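Side-chain contacts in CofB (Escherichia coli, PDB 5AX6), which is a minor pilin of the type IVb pilus CFA/III that forms homotrimers and probably takes part in pilus assembly: residues Ser68-Ala71 / Ser72-Ile75; Ser117-Asp120 / Leu121-Asp124; Leu195-Ser199 / Gly200-Thr204. All coordinates share one frame; numbering follows the deposited sequence.

Interaction 1. Residues Ser68-Ala71 / Ser72-Ile75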
loop_
_atom_site.group_PDB
_atom_site.type_symbol
_atom_site.label_atom_id
_atom_site.label_comp_id
_atom_site.label_asym_id
_atom_site.label_seq_id
_atom_site.Cartn_x
_atom_site.Cartn_y
_atom_site.Cartn_z
ATOM N N SER A 68 -30.830 32.172 -23.942
ATOM C CA SER A 68 -30.311 32.885 -25.109
ATOM C C SER A 68 -31.079 32.554 -26.394
ATOM O O SER A 68 -31.577 31.446 -26.557
ATOM C CB SER A 68 -28.834 32.559 -25.305
ATOM O OG SER A 68 -28.321 33.223 -26.443
ATOM N N THR A 69 -31.163 33.522 -27.304
ATOM C CA THR A 69 -31.768 33.303 -28.618
ATOM C C THR A 69 -30.736 33.488 -29.714
ATOM O O THR A 69 -31.069 33.528 -30.895
ATOM C CB THR A 69 -32.921 34.283 -28.886
ATOM O OG1 THR A 69 -32.412 35.623 -28.829
ATOM C CG2 THR A 69 -34.032 34.110 -27.855
ATOM N N ASN A 70 -29.480 33.620 -29.304
ATOM C CA ASN A 70 -28.396 34.047 -30.191
ATOM C C ASN A 70 -27.467 32.865 -30.497
ATOM O O ASN A 70 -26.903 32.276 -29.581
ATOM C CB ASN A 70 -27.653 35.216 -29.519
ATOM C CG ASN A 70 -26.604 35.858 -30.403
ATOM O OD1 ASN A 70 -25.954 35.194 -31.205
ATOM N ND2 ASN A 70 -26.423 37.166 -30.243
ATOM N N ALA A 71 -27.314 32.505 -31.774
ATOM C CA ALA A 71 -26.591 31.279 -32.134
ATOM C C ALA A 71 -25.084 31.395 -31.920
ATOM O O ALA A 71 -24.350 30.405 -32.021
ATOM C CB ALA A 71 -26.882 30.898 -33.583
ATOM N N SER A 72 -24.625 32.608 -31.633
ATOM C CA SER A 72 -23.231 32.825 -31.272
ATOM C C SER A 72 -23.057 32.724 -29.757
ATOM O O SER A 72 -21.953 32.866 -29.243
ATOM C CB SER A 72 -22.752 34.192 -31.762
ATOM O OG SER A 72 -23.200 35.212 -30.887
ATOM N N GLU A 73 -24.158 32.496 -29.049
ATOM C CA GLU A 73 -24.114 32.331 -27.595
ATOM C C GLU A 73 -24.365 30.877 -27.220
ATOM O O GLU A 73 -23.535 30.250 -26.571
ATOM C CB GLU A 73 -25.133 33.255 -26.910
ATOM C CG GLU A 73 -24.798 34.724 -27.132
ATOM C CD GLU A 73 -25.831 35.672 -26.557
ATOM O OE1 GLU A 73 -26.903 35.203 -26.104
ATOM O OE2 GLU A 73 -25.569 36.894 -26.586
ATOM N N PHE A 74 -25.500 30.328 -27.638
ATOM C CA PHE A 74 -25.695 28.900 -27.437
ATOM C C PHE A 74 -24.924 28.132 -28.501
ATOM O O PHE A 74 -24.399 28.711 -29.458
ATOM C CB PHE A 74 -27.181 28.517 -27.429
ATOM C CG PHE A 74 -27.892 28.724 -28.736
ATOM C CD1 PHE A 74 -27.781 27.798 -29.765
ATOM C CD2 PHE A 74 -28.725 29.822 -28.919
ATOM C CE1 PHE A 74 -28.471 27.978 -30.968
ATOM C CE2 PHE A 74 -29.422 30.008 -30.113
ATOM C CZ PHE A 74 -29.295 29.086 -31.137
ATOM N N ILE A 75 -24.850 26.823 -28.324
ATOM C CA ILE A 75 -24.148 25.965 -29.269
ATOM C C ILE A 75 -25.144 24.998 -29.899
ATOM O O ILE A 75 -25.746 24.175 -29.211
ATOM C CB ILE A 75 -23.015 25.197 -28.567
ATOM C CG1 ILE A 75 -21.947 26.190 -28.099
ATOM C CG2 ILE A 75 -22.390 24.149 -29.502
ATOM C CD1 ILE A 75 -20.831 25.524 -27.278
#
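Ser-72 meets Asn-70 through two donors that converge on one amide oxygen. Ser-72 N lies 2.9 Å from Asn-70 OD1, closing an Asx turn, and Ser-72 OG lies 2.8 Å from Asn-70 OD1. Both reach that oxygen from the same face of the amide: the hydroxyl stands well above the plane, the N-H tilts less from it. With OG held between backbone N and carbonyl carbon (chi1 79°), the Ser-72 hydroxyl is turned back to Asn-70 OD1.

Glu-73 follows with an extended side chain that passes across Asn-70 at about a right angle. Carboxylate and amide planes are 20° apart and stacked, with Glu-73 CD 3.9 Å from Asn-70 CG. At the far end Ser-68 OG donates to Glu-73 OE1 over a very short 2.5 Å. Ser-68 OG also accepts from Asn-70 N, at 3.1 Å, which makes Ser-68 the head of an ST turn.

Phe-74 N donates to Asn-70 O at 3.1 Å, and Glu-73 N reaches Asn-70 O as well, at 2.8 Å, so a single carbonyl closes the backbone turn with two bonds. The ring tucks beneath this turn: Ala-71 CA lies over one face, 19° off the normal in a CH-pi contact, and the backbone of Thr-69 is at the edge. Arg-125 adds a cation-pi contact to the ring and bonds Ser-68 O.

Ile-75 then joins the sheet, pairing with Ile-126. Asn-70 thus satisfies four donors with two oxygens. The Ser-68 bond, unusually short as modelled, is consistent with holding the carboxylate against the amide, and the hydroxyl would partly offset its charge.

Interaction 2. Residues Ser117-Asp120 / Leu121-Asp124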
loop_
_atom_site.group_PDB
_atom_site.type_symbol
_atom_site.label_atom_id
_atom_site.label_comp_id
_atom_site.label_asym_id
_atom_site.label_seq_id
_atom_site.Cartn_x
_atom_site.Cartn_y
_atom_site.Cartn_z
ATOM N N SER A 117 -29.212 8.665 -33.526
ATOM C CA SER A 117 -29.394 9.217 -34.868
ATOM C C SER A 117 -30.871 9.479 -35.155
ATOM O O SER A 117 -31.213 10.450 -35.830
ATOM C CB SER A 117 -28.807 8.286 -35.936
ATOM O OG SER A 117 -29.491 7.049 -35.965
ATOM N N ASN A 118 -31.754 8.627 -34.642
ATOM C CA ASN A 118 -33.189 8.880 -34.815
ATOM C C ASN A 118 -34.040 8.493 -33.609
ATOM O O ASN A 118 -35.178 8.058 -33.765
ATOM C CB ASN A 118 -33.711 8.158 -36.063
ATOM C CG ASN A 118 -33.236 6.721 -36.151
ATOM O OD1 ASN A 118 -32.831 6.122 -35.151
ATOM N ND2 ASN A 118 -33.280 6.159 -37.356
ATOM N N SER A 119 -33.492 8.662 -32.410
ATOM C CA SER A 119 -34.239 8.381 -31.191
ATOM C C SER A 119 -35.264 9.477 -30.933
ATOM O O SER A 119 -35.154 10.586 -31.463
ATOM C CB SER A 119 -33.297 8.244 -29.995
ATOM O OG SER A 119 -32.420 9.351 -29.926
ATOM N N ASP A 120 -36.258 9.162 -30.114
ATOM C CA ASP A 120 -37.318 10.110 -29.792
ATOM C C ASP A 120 -36.787 11.310 -29.009
ATOM O O ASP A 120 -37.397 12.382 -28.994
ATOM C CB ASP A 120 -38.426 9.411 -28.998
ATOM C CG ASP A 120 -39.279 8.497 -29.864
ATOM O OD1 ASP A 120 -39.236 8.637 -31.106
ATOM O OD2 ASP A 120 -40.005 7.649 -29.303
ATOM N N LEU A 121 -35.645 11.120 -28.360
ATOM C CA LEU A 121 -35.042 12.154 -27.533
ATOM C C LEU A 121 -33.596 12.359 -27.968
ATOM O O LEU A 121 -32.827 11.399 -28.033
ATOM C CB LEU A 121 -35.121 11.765 -26.054
ATOM C CG LEU A 121 -34.974 12.840 -24.976
ATOM C CD1 LEU A 121 -36.036 13.923 -25.106
ATOM C CD2 LEU A 121 -35.026 12.204 -23.595
ATOM N N LYS A 122 -33.241 13.606 -28.273
ATOM C CA LYS A 122 -31.913 13.957 -28.784
ATOM C C LYS A 122 -31.424 15.260 -28.174
ATOM O O LYS A 122 -32.227 16.126 -27.847
ATOM C CB LYS A 122 -31.936 14.125 -30.304
ATOM C CG LYS A 122 -32.363 12.902 -31.084
ATOM C CD LYS A 122 -32.437 13.224 -32.563
ATOM C CE LYS A 122 -32.696 11.959 -33.378
ATOM N NZ LYS A 122 -33.219 12.285 -34.742
ATOM N N ILE A 123 -30.112 15.429 -28.078
ATOM C CA ILE A 123 -29.580 16.738 -27.689
ATOM C C ILE A 123 -29.657 17.708 -28.857
ATOM O O ILE A 123 -29.083 17.466 -29.915
ATOM C CB ILE A 123 -28.127 16.645 -27.200
ATOM C CG1 ILE A 123 -28.043 15.708 -25.997
ATOM C CG2 ILE A 123 -27.597 18.047 -26.843
ATOM C CD1 ILE A 123 -26.627 15.273 -25.638
ATOM N N ASP A 124 -30.370 18.815 -28.662
ATOM C CA ASP A 124 -30.604 19.768 -29.739
ATOM C C ASP A 124 -29.675 20.980 -29.650
ATOM O O ASP A 124 -29.404 21.661 -30.636
ATOM C CB ASP A 124 -32.066 20.235 -29.710
ATOM C CG ASP A 124 -32.469 20.948 -30.983
ATOM O OD1 ASP A 124 -32.180 20.417 -32.082
ATOM O OD2 ASP A 124 -33.067 22.040 -30.891
#
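Lys-122 sends its side chain back toward Ser-117 because CG stands anti to its own carbonyl carbon (chi1 -60°) and the rest of the chain is fully extended. Ser-119 takes a different rotation, OG lying between backbone N and carbonyl carbon (chi1 51°), which turns the hydroxyl to the next residues of the chain.

The results are two bonds to backbone carbonyls. Lys-122 NZ donates to Ser-117 O at 2.9 Å, from 44° above the carbonyl plane, and it passes close by Asn-118 CA at 3.4 Å. On the way the methylenes run alongside the loop: Lys-122 CE is 3.4 Å from Ser-119 O, and Lys-122 CG is 3.7 Å from Ser-119 OG. Ser-119 OG donates to Leu-121 O at 2.8 Å, also from above the carbonyl plane, and so ties the loop, two residues back, to Leu-121, the first residue of the strand.

Leu-121 points its own side chain elsewhere, packing on Leu-14 of helix 4-25 and on Leu-146 and Phe-148 of strand 139-148. The two bonds hold the loop at the start of strand 121-130, and this strand belongs to the antiparallel sheet packed on the long N-terminal helix, as in type IV pilins.

Interaction 3. Residues Leu195-Ser199 / Gly200-Thr204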
loop_
_atom_site.group_PDB
_atom_site.type_symbol
_atom_site.label_atom_id
_atom_site.label_comp_id
_atom_site.label_asym_id
_atom_site.label_seq_id
_atom_site.Cartn_x
_atom_site.Cartn_y
_atom_site.Cartn_z
ATOM N N LEU A 195 -38.265 28.746 -21.746
ATOM C CA LEU A 195 -38.821 28.060 -20.586
ATOM C C LEU A 195 -40.345 28.001 -20.678
ATOM O O LEU A 195 -41.002 28.997 -20.962
ATOM C CB LEU A 195 -38.395 28.755 -19.292
ATOM C CG LEU A 195 -36.895 28.760 -19.012
ATOM C CD1 LEU A 195 -36.593 29.622 -17.798
ATOM C CD2 LEU A 195 -36.412 27.329 -18.784
ATOM N N THR A 196 -40.897 26.820 -20.469
ATOM C CA THR A 196 -42.337 26.690 -20.316
ATOM C C THR A 196 -42.721 27.354 -18.999
ATOM O O THR A 196 -41.997 27.223 -18.012
ATOM C CB THR A 196 -42.765 25.215 -20.338
ATOM O OG1 THR A 196 -42.532 24.679 -21.648
ATOM C CG2 THR A 196 -44.249 25.068 -19.978
ATOM N N THR A 197 -43.827 28.097 -18.980
ATOM C CA THR A 197 -44.244 28.772 -17.748
ATOM C C THR A 197 -45.691 28.462 -17.372
ATOM O O THR A 197 -46.526 28.183 -18.233
ATOM C CB THR A 197 -44.122 30.316 -17.843
ATOM O OG1 THR A 197 -44.894 30.785 -18.954
ATOM C CG2 THR A 197 -42.657 30.765 -17.994
ATOM N N ILE A 198 -45.952 28.516 -16.072
ATOM C CA ILE A 198 -47.286 28.392 -15.500
ATOM C C ILE A 198 -47.549 29.666 -14.704
ATOM O O ILE A 198 -46.933 29.883 -13.659
ATOM C CB ILE A 198 -47.413 27.166 -14.572
ATOM C CG1 ILE A 198 -47.085 25.872 -15.323
ATOM C CG2 ILE A 198 -48.801 27.106 -13.952
ATOM C CD1 ILE A 198 -47.964 25.618 -16.514
ATOM N N SER A 199 -48.439 30.516 -15.204
ATOM C CA SER A 199 -48.664 31.822 -14.585
ATOM C C SER A 199 -47.355 32.589 -14.447
ATOM O O SER A 199 -47.082 33.193 -13.408
ATOM C CB SER A 199 -49.331 31.666 -13.220
ATOM O OG SER A 199 -50.662 31.208 -13.365
ATOM N N GLY A 200 -46.543 32.546 -15.501
ATOM C CA GLY A 200 -45.310 33.311 -15.556
ATOM C C GLY A 200 -44.174 32.679 -14.779
ATOM O O GLY A 200 -43.081 33.239 -14.700
ATOM N N LYS A 201 -44.429 31.511 -14.200
ATOM C CA LYS A 201 -43.417 30.834 -13.401
ATOM C C LYS A 201 -42.829 29.662 -14.177
ATOM O O LYS A 201 -43.553 28.727 -14.511
ATOM C CB LYS A 201 -44.011 30.336 -12.080
ATOM C CG LYS A 201 -42.974 29.777 -11.116
ATOM C CD LYS A 201 -43.633 29.033 -9.952
ATOM C CE LYS A 201 -42.588 28.326 -9.091
ATOM N NZ LYS A 201 -43.208 27.530 -7.994
ATOM N N PRO A 202 -41.516 29.713 -14.469
ATOM C CA PRO A 202 -40.884 28.636 -15.241
ATOM C C PRO A 202 -41.157 27.279 -14.614
ATOM O O PRO A 202 -41.112 27.143 -13.393
ATOM C CB PRO A 202 -39.392 28.993 -15.191
ATOM C CG PRO A 202 -39.387 30.487 -15.068
ATOM C CD PRO A 202 -40.570 30.805 -14.173
ATOM N N LEU A 203 -41.443 26.297 -15.460
ATOM C CA LEU A 203 -41.907 24.986 -15.023
ATOM C C LEU A 203 -40.763 23.986 -14.892
ATOM O O LEU A 203 -40.135 23.609 -15.887
ATOM C CB LEU A 203 -42.954 24.455 -16.004
ATOM C CG LEU A 203 -43.557 23.071 -15.737
ATOM C CD1 LEU A 203 -44.362 23.060 -14.446
ATOM C CD2 LEU A 203 -44.425 22.628 -16.908
ATOM N N THR A 204 -40.493 23.564 -13.663
ATOM C CA THR A 204 -39.485 22.528 -13.416
ATOM C C THR A 204 -40.160 21.189 -13.513
ATOM O O THR A 204 -41.383 21.104 -13.392
ATOM C CB THR A 204 -38.838 22.665 -12.041
ATOM O OG1 THR A 204 -39.835 22.455 -11.035
ATOM C CG2 THR A 204 -38.221 24.039 -11.878
#
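Ile-198 and Lys-201 are bonded to each other twice, as the hydrogen-bonded pair that closes a hairpin with a two-residue turn. Ile-198 N donates to Lys-201 O at 2.9 Å and a nearly straight 169°. In return Lys-201 N donates to Ile-198 O at 3.0 Å, closing the type I' turn whose corners are Ser-199 and Gly-200; both have positive phi, as this turn type requires. Two residues further along each strand, Leu-203 N donates to Thr-196 O at 2.8 Å.

Between these bonds sits the non-hydrogen-bonded pair Thr-197 and Pro-202, with CA atoms 4.2 Å apart. Proline, which has no N-H to give, fits such a site, and CA-H...O contacts add to the N-H bonds at two of the carbonyl oxygens: Pro-202 CA is 3.3 Å from Thr-196 O, and Thr-197 CA is 3.3 Å from Lys-201 O. Each of these two oxygens thus receives an N-H and a C-H. The hydroxyl Thr-196 OG1 is satisfied away from the hairpin, by Glu-184 OE1.

Side chains add apolar contacts. Leu-195 CD1 touches Pro-202 CB at 3.9 Å, and Ile-198 CG1 meets Leu-203 CD1 at 4.0 Å, each pair crossing obliquely. Thr-196 and Leu-203 instead run alongside each other; with its CG2 opposite the backbone N (chi1 to OG1 -67°), Thr-196 brings that methyl against Leu-203 CD2.

Strand 201-202 is the outermost strand of the seven-stranded sheet at this end within the chain. Val-182 of strand 179-185 bonds to the backbones of both Thr-196 and Leu-203. Leu-195 and Pro-202 rest on Tyr-181, Ile-198 and Leu-203 on helix 208-211, and Thr-204 touches Gln-48 of a second subunit.

How the interactions relate
All three contacts lie in the pilin domain and follow one another along the chain, interaction 1 first, interaction 3 last. Their centres are 20 to 24 Å apart, and none touches another; the nearest atoms of interactions 1 and 2 are about 5 Å apart, those of 2 and 3 about 12 Å. One seven-stranded antiparallel sheet connects them. Interaction 1 leads into strand 75-76 at one edge, interaction 2 into the adjacent strand 121-130, which faces helix 4-25, and interaction 3 closes the opposite edge with the hairpin ending in 201-202. The three therefore concern the domain that carries helix 4-25 and the sheet, probably the part that resembles other type IV pilins.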